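Local coordinates for bacterial fluorinating enzyme homolog (Thermus thermophilus, PDB 2CW5), which hydrolyses S-adenosyl-L-methionine into adenosine and L-methionine, working as a homotrimer and showing no chlorinase or fluorinase activity, at residues P3-S8 with V34-A39; R46-A51 with N93-L98; R107-E112 with G155-V160; L170-E175 with L191-V196. All coordinates share one frame; numbering follows the deposited sequence.

Interaction 1: P3-S8 with V34-A39; sequences PVYFLS and VDLAHA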
# COMPACT_ATOMS: atom_id res chain seq x y z
N PRO C 3 -14.64 -8.56 13.86
CA PRO C 3 -13.56 -8.11 12.98
C PRO C 3 -13.55 -6.60 12.82
O PRO C 3 -14.58 -5.93 13.01
CB PRO C 3 -13.88 -8.83 11.67
CG PRO C 3 -15.38 -8.88 11.69
CD PRO C 3 -15.67 -9.29 13.11
N VAL C 4 -12.38 -6.06 12.50
CA VAL C 4 -12.24 -4.62 12.30
C VAL C 4 -11.87 -4.32 10.85
O VAL C 4 -10.86 -4.81 10.34
CB VAL C 4 -11.13 -4.03 13.22
CG1 VAL C 4 -10.94 -2.56 12.90
CG2 VAL C 4 -11.51 -4.20 14.68
N TYR C 5 -12.71 -3.53 10.19
CA TYR C 5 -12.47 -3.14 8.81
C TYR C 5 -11.95 -1.71 8.88
O TYR C 5 -12.55 -0.84 9.52
CB TYR C 5 -13.76 -3.25 8.00
CG TYR C 5 -14.09 -4.70 7.69
CD1 TYR C 5 -13.59 -5.31 6.54
CD2 TYR C 5 -14.82 -5.48 8.59
CE1 TYR C 5 -13.81 -6.67 6.29
CE2 TYR C 5 -15.05 -6.84 8.35
CZ TYR C 5 -14.54 -7.43 7.21
OH TYR C 5 -14.74 -8.77 6.97
N PHE C 6 -10.83 -1.48 8.21
CA PHE C 6 -10.12 -0.20 8.26
C PHE C 6 -10.00 0.57 6.94
O PHE C 6 -9.52 0.04 5.92
CB PHE C 6 -8.74 -0.51 8.86
CG PHE C 6 -7.89 0.69 9.17
CD1 PHE C 6 -8.44 1.95 9.31
CD2 PHE C 6 -6.51 0.53 9.34
CE1 PHE C 6 -7.63 3.05 9.61
CE2 PHE C 6 -5.69 1.62 9.64
CZ PHE C 6 -6.25 2.88 9.78
N LEU C 7 -10.45 1.82 6.96
CA LEU C 7 -10.35 2.69 5.79
C LEU C 7 -9.72 4.01 6.22
O LEU C 7 -9.96 4.49 7.33
CB LEU C 7 -11.74 2.96 5.19
CG LEU C 7 -11.77 3.90 3.97
CD1 LEU C 7 -12.91 3.49 3.03
CD2 LEU C 7 -11.92 5.35 4.43
N SER C 8 -8.88 4.58 5.36
CA SER C 8 -8.27 5.86 5.70
C SER C 8 -7.74 6.53 4.44
O SER C 8 -7.82 5.97 3.35
CB SER C 8 -7.09 5.65 6.65
OG SER C 8 -5.94 5.23 5.95
N VAL C 34 -9.05 -6.08 8.60
CA VAL C 34 -9.14 -6.14 7.15
C VAL C 34 -9.18 -4.73 6.56
O VAL C 34 -10.06 -3.93 6.88
CB VAL C 34 -10.40 -6.90 6.72
CG1 VAL C 34 -10.43 -7.05 5.20
CG2 VAL C 34 -10.43 -8.27 7.40
N ASP C 35 -8.22 -4.43 5.69
CA ASP C 35 -8.20 -3.11 5.07
C ASP C 35 -9.27 -2.99 4.00
O ASP C 35 -9.57 -3.95 3.28
CB ASP C 35 -6.83 -2.83 4.44
CG ASP C 35 -5.73 -2.68 5.47
OD1 ASP C 35 -5.96 -2.04 6.51
OD2 ASP C 35 -4.61 -3.19 5.22
N LEU C 36 -9.87 -1.81 3.92
CA LEU C 36 -10.86 -1.52 2.91
C LEU C 36 -10.11 -0.72 1.84
O LEU C 36 -10.04 -1.13 0.68
CB LEU C 36 -12.01 -0.68 3.48
CG LEU C 36 -12.96 -1.40 4.44
CD1 LEU C 36 -14.00 -0.42 4.99
CD2 LEU C 36 -13.66 -2.53 3.69
N ALA C 37 -9.54 0.40 2.26
CA ALA C 37 -8.78 1.27 1.36
C ALA C 37 -7.95 2.27 2.17
O ALA C 37 -8.39 2.72 3.22
CB ALA C 37 -9.74 2.01 0.42
N HIS C 38 -6.76 2.61 1.67
CA HIS C 38 -5.88 3.55 2.36
C HIS C 38 -5.22 4.55 1.42
O HIS C 38 -4.68 5.56 1.86
CB HIS C 38 -4.80 2.79 3.14
CG HIS C 38 -5.33 2.00 4.30
ND1 HIS C 38 -6.00 2.59 5.35
CD2 HIS C 38 -5.35 0.67 4.54
CE1 HIS C 38 -6.42 1.66 6.19
NE2 HIS C 38 -6.04 0.48 5.72
N ALA C 39 -5.27 4.27 0.12
CA ALA C 39 -4.66 5.16 -0.87
C ALA C 39 -5.70 6.12 -1.46
O ALA C 39 -5.65 6.43 -2.64
CB ALA C 39 -4.01 4.34 -1.98
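One face of the Phe6 ring receives the edge of the His38 imidazole, whose CE1 stands over the ring centre and comes within 3.3 Å of Phe6 CD2. The pair is a T-shaped stack with planes 68° apart. His38 CG, anti to its carbonyl carbon (chi1 -68°), sets the ring among Phe6, Ser8 and Asp35. ND1 lies 2.7 Å from Ser8 OG, which approaches near the imidazole plane, and NE2 donates to Asp35 OD1 at 2.6 Å. That last bond lies in the imidazole plane but reaches OD1 from above the carboxylate, 69° out of its plane. Asp35 OD2 in turn makes a salt bridge with Lys21, and Ser8 OG also bonds Phe10 N. An alanine in place of His38 would probably leave this face of Phe6 without its cover, and Ser8 OG and Asp35 OD1 without their imidazole partner.

Tyr5 and Val34 instead run side by side, CE1 to CB 3.4 Å, while Leu36 CD2 reaches Tyr5 CD1 at 4.0 Å. The parallel strands exchange backbone hydrogen bonds: Val34 N to Val4 O, Phe6 N to Val34 O, Leu36 N to Phe6 O, and Ser8 N to Ala37 O at 2.9 Å. Tyr5 faces Val34 and Phe6 faces Asp35, but Leu7 lies nearest Ala37, so 34-39 spends one extra residue. Two adjacent parallel strands joined through helix 16-24, against which Phe6 packs, form a beta-alpha-beta crossover, and Ser8 ends its first strand just before Asp9, which by similarity binds adenosine.

Interaction 2: R46-A51 with N93-L98; sequences RRAAYA and NGLFTL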
# COMPACT_ATOMS: atom_id res chain seq x y z
N ARG C 46 -16.14 12.58 0.01
CA ARG C 46 -17.12 11.97 -0.88
C ARG C 46 -16.60 10.64 -1.43
O ARG C 46 -17.35 9.68 -1.55
CB ARG C 46 -17.46 12.93 -2.02
CG ARG C 46 -18.13 14.21 -1.53
CD ARG C 46 -18.14 15.28 -2.61
NE ARG C 46 -19.10 15.01 -3.68
CZ ARG C 46 -20.33 15.49 -3.71
NH1 ARG C 46 -20.77 16.28 -2.73
NH2 ARG C 46 -21.13 15.22 -4.74
N ARG C 47 -15.31 10.60 -1.76
CA ARG C 47 -14.69 9.40 -2.28
C ARG C 47 -14.72 8.33 -1.19
O ARG C 47 -15.07 7.17 -1.44
CB ARG C 47 -13.24 9.70 -2.68
CG ARG C 47 -12.40 8.50 -3.07
CD ARG C 47 -12.87 7.84 -4.35
NE ARG C 47 -12.01 6.72 -4.71
CZ ARG C 47 -10.83 6.83 -5.31
NH1 ARG C 47 -10.36 8.03 -5.64
NH2 ARG C 47 -10.10 5.75 -5.56
N ALA C 48 -14.38 8.74 0.02
CA ALA C 48 -14.35 7.83 1.16
C ALA C 48 -15.75 7.36 1.53
O ALA C 48 -15.95 6.18 1.86
CB ALA C 48 -13.68 8.49 2.36
N ALA C 49 -16.73 8.26 1.48
CA ALA C 49 -18.11 7.90 1.81
C ALA C 49 -18.59 6.83 0.84
O ALA C 49 -19.26 5.87 1.24
CB ALA C 49 -19.03 9.12 1.70
N TYR C 50 -18.25 6.99 -0.43
CA TYR C 50 -18.68 6.02 -1.44
C TYR C 50 -18.01 4.66 -1.23
O TYR C 50 -18.67 3.62 -1.33
CB TYR C 50 -18.39 6.52 -2.86
CG TYR C 50 -18.84 5.55 -3.93
CD1 TYR C 50 -20.19 5.19 -4.04
CD2 TYR C 50 -17.93 4.94 -4.79
CE1 TYR C 50 -20.61 4.26 -4.98
CE2 TYR C 50 -18.34 4.00 -5.74
CZ TYR C 50 -19.69 3.66 -5.82
OH TYR C 50 -20.12 2.73 -6.74
N ALA C 51 -16.71 4.66 -0.92
CA ALA C 51 -15.99 3.41 -0.69
C ALA C 51 -16.65 2.59 0.42
O ALA C 51 -16.75 1.37 0.31
CB ALA C 51 -14.53 3.70 -0.33
N ASN C 93 -17.87 13.95 10.60
CA ASN C 93 -17.81 14.93 9.53
C ASN C 93 -18.60 14.50 8.29
O ASN C 93 -18.39 15.04 7.20
CB ASN C 93 -16.35 15.21 9.15
CG ASN C 93 -15.61 13.96 8.70
OD1 ASN C 93 -16.21 12.89 8.49
ND2 ASN C 93 -14.29 14.08 8.55
N GLY C 94 -19.48 13.52 8.45
CA GLY C 94 -20.29 13.07 7.33
C GLY C 94 -19.70 11.93 6.52
O GLY C 94 -20.31 11.47 5.56
N LEU C 95 -18.50 11.50 6.90
CA LEU C 95 -17.82 10.40 6.23
C LEU C 95 -18.73 9.17 6.07
O LEU C 95 -18.72 8.50 5.04
CB LEU C 95 -16.58 10.02 7.05
CG LEU C 95 -15.82 8.73 6.71
CD1 LEU C 95 -15.36 8.76 5.26
CD2 LEU C 95 -14.62 8.59 7.63
N PHE C 96 -19.52 8.88 7.11
CA PHE C 96 -20.41 7.72 7.12
C PHE C 96 -21.81 7.94 6.53
O PHE C 96 -22.66 7.06 6.65
CB PHE C 96 -20.55 7.20 8.56
CG PHE C 96 -19.27 6.69 9.16
CD1 PHE C 96 -18.69 5.51 8.71
CD2 PHE C 96 -18.66 7.37 10.21
CE1 PHE C 96 -17.52 5.01 9.28
CE2 PHE C 96 -17.48 6.88 10.80
CZ PHE C 96 -16.91 5.69 10.34
N THR C 97 -22.05 9.09 5.90
CA THR C 97 -23.38 9.42 5.35
C THR C 97 -24.06 8.33 4.52
O THR C 97 -25.21 7.96 4.79
CB THR C 97 -23.31 10.70 4.50
OG1 THR C 97 -22.87 11.80 5.31
CG2 THR C 97 -24.68 11.04 3.94
N LEU C 98 -23.36 7.83 3.51
CA LEU C 98 -23.93 6.80 2.64
C LEU C 98 -24.09 5.47 3.36
O LEU C 98 -25.11 4.79 3.21
CB LEU C 98 -23.06 6.66 1.38
CG LEU C 98 -23.07 7.94 0.53
CD1 LEU C 98 -22.17 7.76 -0.68
CD2 LEU C 98 -24.50 8.26 0.07
O HOH W 1 -20.52 6.71 3.82
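Within the N-terminal domain, helix 45-55 presents its small residues Ala48 and Ala49 to Leu95 and Leu98, which belong to the turn leading toward helix 99-102. With CG anti to the backbone N (chi1 169°), Leu95 carries its branch toward the helix, where CD1 meets Ala48 CB at 3.4 Å, tighter than usual for two carbons. The carbonyl of Leu95 also lies close to the helix, O to Ala49 CA being 3.3 Å. Leu98 adds a looser touch, CD1 to Ala49 CB 4.2 Å.

No direct hydrogen bond joins the segments; a water donates to Ala49 O and to Leu95 O, the latter at 2.8 Å, and so bridges two buried carbonyls. The turn itself is braced from within. Asn93 OD1 accepts from Leu95 N, and Gly94 O accepts from Thr97 N and, at 2.6 Å, from Thr97 OG1. Tyr50, on the same helix, approaches Ser227 and Glu232, residues that by similarity bind S-adenosyl-L-methionine. An Asx turn running into a type I beta turn from Gly94 to Thr97, set close against the alanine surface of a helix, sums up the motif.

Interaction 3: R107-E112 with G155-V160; sequences RAFLLE and GPEVPV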
# COMPACT_ATOMS: atom_id res chain seq x y z
N ARG C 107 -27.46 4.55 18.20
CA ARG C 107 -26.76 5.25 19.28
C ARG C 107 -25.39 5.76 18.83
O ARG C 107 -24.76 5.18 17.95
CB ARG C 107 -26.57 4.32 20.49
CG ARG C 107 -27.86 3.96 21.20
CD ARG C 107 -27.58 3.30 22.54
NE ARG C 107 -26.92 2.01 22.39
CZ ARG C 107 -26.36 1.34 23.39
NH1 ARG C 107 -26.36 1.86 24.62
NH2 ARG C 107 -25.78 0.17 23.18
N ALA C 108 -24.94 6.85 19.44
CA ALA C 108 -23.64 7.44 19.12
C ALA C 108 -22.96 7.84 20.42
O ALA C 108 -23.63 8.15 21.40
CB ALA C 108 -23.82 8.66 18.23
N PHE C 109 -21.63 7.83 20.41
CA PHE C 109 -20.85 8.16 21.60
C PHE C 109 -19.61 9.00 21.28
O PHE C 109 -18.99 8.84 20.24
CB PHE C 109 -20.38 6.88 22.29
CG PHE C 109 -21.50 6.00 22.78
CD1 PHE C 109 -21.97 6.11 24.08
CD2 PHE C 109 -22.09 5.07 21.93
CE1 PHE C 109 -23.01 5.30 24.53
CE2 PHE C 109 -23.13 4.26 22.36
CZ PHE C 109 -23.59 4.38 23.67
N LEU C 110 -19.27 9.91 22.20
CA LEU C 110 -18.08 10.74 22.04
C LEU C 110 -16.91 9.85 22.43
O LEU C 110 -17.00 9.11 23.41
CB LEU C 110 -18.14 11.95 22.97
CG LEU C 110 -18.34 13.32 22.32
CD1 LEU C 110 -17.13 13.67 21.46
CD2 LEU C 110 -19.61 13.32 21.49
N LEU C 111 -15.81 9.91 21.69
CA LEU C 111 -14.66 9.07 22.00
C LEU C 111 -13.65 9.76 22.92
O LEU C 111 -13.06 10.77 22.57
CB LEU C 111 -13.95 8.62 20.72
CG LEU C 111 -14.79 7.82 19.71
CD1 LEU C 111 -13.88 7.31 18.60
CD2 LEU C 111 -15.47 6.65 20.41
N GLU C 112 -13.48 9.19 24.12
CA GLU C 112 -12.53 9.71 25.09
C GLU C 112 -11.78 8.55 25.76
O GLU C 112 -11.61 8.52 26.97
CB GLU C 112 -13.26 10.53 26.16
CG GLU C 112 -14.25 11.54 25.59
CD GLU C 112 -14.76 12.53 26.63
OE1 GLU C 112 -15.21 12.09 27.71
OE2 GLU C 112 -14.71 13.74 26.36
N GLY C 155 -17.09 6.95 26.05
CA GLY C 155 -17.23 8.34 26.42
C GLY C 155 -18.71 8.67 26.57
O GLY C 155 -19.54 7.77 26.55
N PRO C 156 -19.07 9.96 26.70
CA PRO C 156 -20.48 10.34 26.85
C PRO C 156 -21.33 10.06 25.61
O PRO C 156 -20.89 10.25 24.48
CB PRO C 156 -20.39 11.83 27.16
CG PRO C 156 -19.19 12.26 26.37
CD PRO C 156 -18.20 11.15 26.68
N GLU C 157 -22.56 9.60 25.84
CA GLU C 157 -23.47 9.31 24.74
C GLU C 157 -24.09 10.59 24.21
O GLU C 157 -24.42 11.50 24.98
CB GLU C 157 -24.57 8.34 25.19
CG GLU C 157 -25.69 8.15 24.18
CD GLU C 157 -26.63 7.01 24.56
OE1 GLU C 157 -26.96 6.88 25.75
OE2 GLU C 157 -27.04 6.25 23.65
N VAL C 158 -24.25 10.67 22.90
CA VAL C 158 -24.85 11.84 22.27
C VAL C 158 -25.98 11.39 21.34
O VAL C 158 -25.98 10.26 20.86
CB VAL C 158 -23.81 12.64 21.46
CG1 VAL C 158 -22.72 13.14 22.38
CG2 VAL C 158 -23.23 11.77 20.35
N PRO C 159 -26.95 12.28 21.09
CA PRO C 159 -28.09 12.00 20.21
C PRO C 159 -27.65 11.74 18.78
O PRO C 159 -26.88 12.53 18.22
CB PRO C 159 -28.94 13.26 20.33
CG PRO C 159 -28.57 13.82 21.68
CD PRO C 159 -27.08 13.62 21.68
N VAL C 160 -28.14 10.66 18.17
CA VAL C 160 -27.77 10.36 16.79
C VAL C 160 -28.18 11.48 15.86
O VAL C 160 -27.58 11.67 14.80
CB VAL C 160 -28.41 9.05 16.28
CG1 VAL C 160 -27.77 7.86 16.96
CG2 VAL C 160 -29.91 9.06 16.53
O HOH W 2 -27.15 7.80 21.21
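Ala108 N, Glu157 OE2 and Val158 O all grip one water: the amide donates to it, and the water donates to the other two, at 2.7 Å to Val158 O. It bridges the antiparallel pairing of strand 107-110 with the short, weakly bonded strand 157-158, one of the two outermost strands of the mixed sheet within the chain. Leu110 N gives Pro156 O an almost perfectly straight bond of 2.8 Å (179° at the hydrogen). Val158 N bonds Ala108 O from 41° above the carbonyl plane.

Phe109 and Glu157 form the non-hydrogen-bonded pair between these bonds. Glu157 CG lies anti to its backbone N (chi1 171°), and the chain runs extended past the ring, so that CB comes 3.5 Å from Phe109 CE1 and the carboxylate lies nearly parallel to the ring. Phe109 CZ, in turn, rests over the rim of one face of the Arg107 guanidinium. An alanine in place of Phe109 removes the ring, which would probably leave the Glu157 chain without its apolar neighbour and the Arg107 guanidinium without the contact on that face, both freer to turn.

Arg107 and Glu157 form no salt bridge, NE and OE2 being 4.4 Å apart; OE2 lies nearer to Arg107 CD. Ala108 CB meets Val158 CG2 at 3.8 Å. Leu110 CB lies against Pro156 CG at 3.6 Å. A CB on Gly155 would point at the Leu110 carbonyl and clash with it; as it is, Gly155 CA makes a CA-H...O contact of 3.1 Å to Leu110 O.

Interaction 4: L170-E175 with L191-V196; sequences LTEGPE and LLRAPV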
# COMPACT_ATOMS: atom_id res chain seq x y z
N LEU C 170 -29.31 10.12 -3.01
CA LEU C 170 -29.39 9.19 -4.14
C LEU C 170 -30.82 9.36 -4.65
O LEU C 170 -31.74 9.56 -3.86
CB LEU C 170 -29.14 7.76 -3.68
CG LEU C 170 -27.83 7.60 -2.89
CD1 LEU C 170 -27.65 6.13 -2.52
CD2 LEU C 170 -26.65 8.10 -3.73
N THR C 171 -31.01 9.27 -5.96
CA THR C 171 -32.35 9.47 -6.49
C THR C 171 -32.58 8.82 -7.84
O THR C 171 -31.64 8.59 -8.60
CB THR C 171 -32.67 10.98 -6.60
OG1 THR C 171 -33.81 11.18 -7.45
CG2 THR C 171 -31.49 11.74 -7.18
N GLU C 172 -33.84 8.52 -8.14
CA GLU C 172 -34.19 7.92 -9.41
C GLU C 172 -34.00 8.97 -10.50
O GLU C 172 -33.89 8.64 -11.69
CB GLU C 172 -35.64 7.44 -9.40
CG GLU C 172 -36.06 6.71 -10.66
CD GLU C 172 -37.47 6.18 -10.59
OE1 GLU C 172 -38.40 6.99 -10.38
OE2 GLU C 172 -37.65 4.96 -10.73
N GLY C 173 -33.95 10.23 -10.10
CA GLY C 173 -33.75 11.30 -11.05
C GLY C 173 -35.00 12.09 -11.41
O GLY C 173 -35.95 12.14 -10.62
N PRO C 174 -35.04 12.69 -12.61
CA PRO C 174 -33.96 12.65 -13.61
C PRO C 174 -32.70 13.46 -13.27
O PRO C 174 -31.67 13.28 -13.92
CB PRO C 174 -34.65 13.16 -14.87
CG PRO C 174 -35.62 14.16 -14.32
CD PRO C 174 -36.21 13.41 -13.14
N GLU C 175 -32.79 14.32 -12.27
CA GLU C 175 -31.65 15.16 -11.88
C GLU C 175 -30.83 14.60 -10.72
O GLU C 175 -31.35 14.30 -9.65
CB GLU C 175 -32.14 16.56 -11.52
CG GLU C 175 -32.85 16.66 -10.17
CD GLU C 175 -34.04 15.71 -10.05
OE1 GLU C 175 -35.02 15.89 -10.81
OE2 GLU C 175 -34.00 14.79 -9.20
N LEU C 191 -27.40 9.05 -9.28
CA LEU C 191 -28.57 8.46 -9.94
C LEU C 191 -28.69 6.96 -9.70
O LEU C 191 -27.71 6.23 -9.81
CB LEU C 191 -28.52 8.73 -11.45
CG LEU C 191 -28.73 10.18 -11.86
CD1 LEU C 191 -28.62 10.30 -13.38
CD2 LEU C 191 -30.11 10.65 -11.39
N LEU C 192 -29.90 6.51 -9.37
CA LEU C 192 -30.15 5.10 -9.10
C LEU C 192 -30.60 4.30 -10.31
O LEU C 192 -30.68 3.07 -10.27
CB LEU C 192 -31.19 4.96 -7.99
CG LEU C 192 -30.68 5.43 -6.62
CD1 LEU C 192 -31.84 5.58 -5.66
CD2 LEU C 192 -29.65 4.42 -6.10
N ARG C 193 -30.91 4.98 -11.41
CA ARG C 193 -31.33 4.25 -12.59
C ARG C 193 -30.57 4.68 -13.84
O ARG C 193 -30.13 5.82 -13.96
CB ARG C 193 -32.84 4.40 -12.81
CG ARG C 193 -33.27 5.62 -13.58
CD ARG C 193 -34.61 5.36 -14.25
NE ARG C 193 -34.95 6.40 -15.22
CZ ARG C 193 -35.98 6.31 -16.07
NH1 ARG C 193 -36.77 5.24 -16.06
NH2 ARG C 193 -36.21 7.30 -16.93
N ALA C 194 -30.42 3.74 -14.76
CA ALA C 194 -29.72 3.98 -16.01
C ALA C 194 -30.55 3.33 -17.12
O ALA C 194 -30.29 2.20 -17.51
CB ALA C 194 -28.33 3.36 -15.96
N PRO C 195 -31.55 4.06 -17.63
CA PRO C 195 -32.45 3.58 -18.69
C PRO C 195 -31.75 3.04 -19.93
O PRO C 195 -30.90 3.70 -20.52
CB PRO C 195 -33.31 4.80 -18.98
CG PRO C 195 -32.39 5.94 -18.70
CD PRO C 195 -31.74 5.50 -17.41
N VAL C 196 -32.14 1.83 -20.32
CA VAL C 196 -31.58 1.17 -21.49
C VAL C 196 -31.84 1.99 -22.75
O VAL C 196 -32.96 2.43 -23.00
CB VAL C 196 -32.21 -0.24 -21.68
CG1 VAL C 196 -31.75 -1.16 -20.56
CG2 VAL C 196 -33.73 -0.14 -21.68
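Leu192 packs its branched side chain against the backbone of Thr171, with CB 3.7 Å from Thr171 O and CD1 3.8 Å from Thr171 N; the same CD1 reaches Leu170 CB. Its own amide donates to Thr171 O at 2.8 Å, coming from above the carbonyl plane, 39° out of it. This is the single hydrogen bond between 170-175 and 191-196 and accompanies the backbone bridge of Thr171 with Leu191; Thr190, just before, also bonds the Thr171 backbone.

Leu191 turns the other way, into the C-terminal sheet, where it packs on Leu231, Val252 and Leu254. Its CD2 touches Gly173 CA at 3.7 Å. The backbone of Gly173 calls for glycine (phi 104°). An ST turn holds it there, Thr171 OG1 accepting from Gly173 N at 2.8 Å, and a cis peptide to Pro174 follows. At the surface Arg193 CG, set between its backbone N and carbonyl carbon (chi1 86°), rests 3.6 Å from Glu172 O, and the aliphatic parts of Arg193 and Glu172 cross.

Their charges do not meet: Glu172 OE2 and Arg193 NH1 stay 5.4 Å apart. Between these ranges the contact therefore rests on one backbone bond and aliphatic packing, any charge attraction probably being a weak addition.

How the interactions relate
Interactions 1 and 2 are neighbours, with centres 14 Å apart: Leu7 packs on helix 45-55, its CD1 lying 3.7 Å from Ala51 CB, and both contacts touch the second subunit. Interaction 3 shares the mixed sheet with interaction 1 but sits near its other margin, about 23 Å away between centres. Interaction 4 borders the antiparallel C-terminal sheet, yet its nearest atoms come within about 4 Å of interaction 2 without touching. The probable substrate site links these parts: Ser8 is about 5 Å from Asp9, Tyr50 about 4 Å and Leu191 about 9 Å from Glu232, measured between side chains. In interaction 3, Leu110 lies about 10 Å from His133, by similarity important for activity.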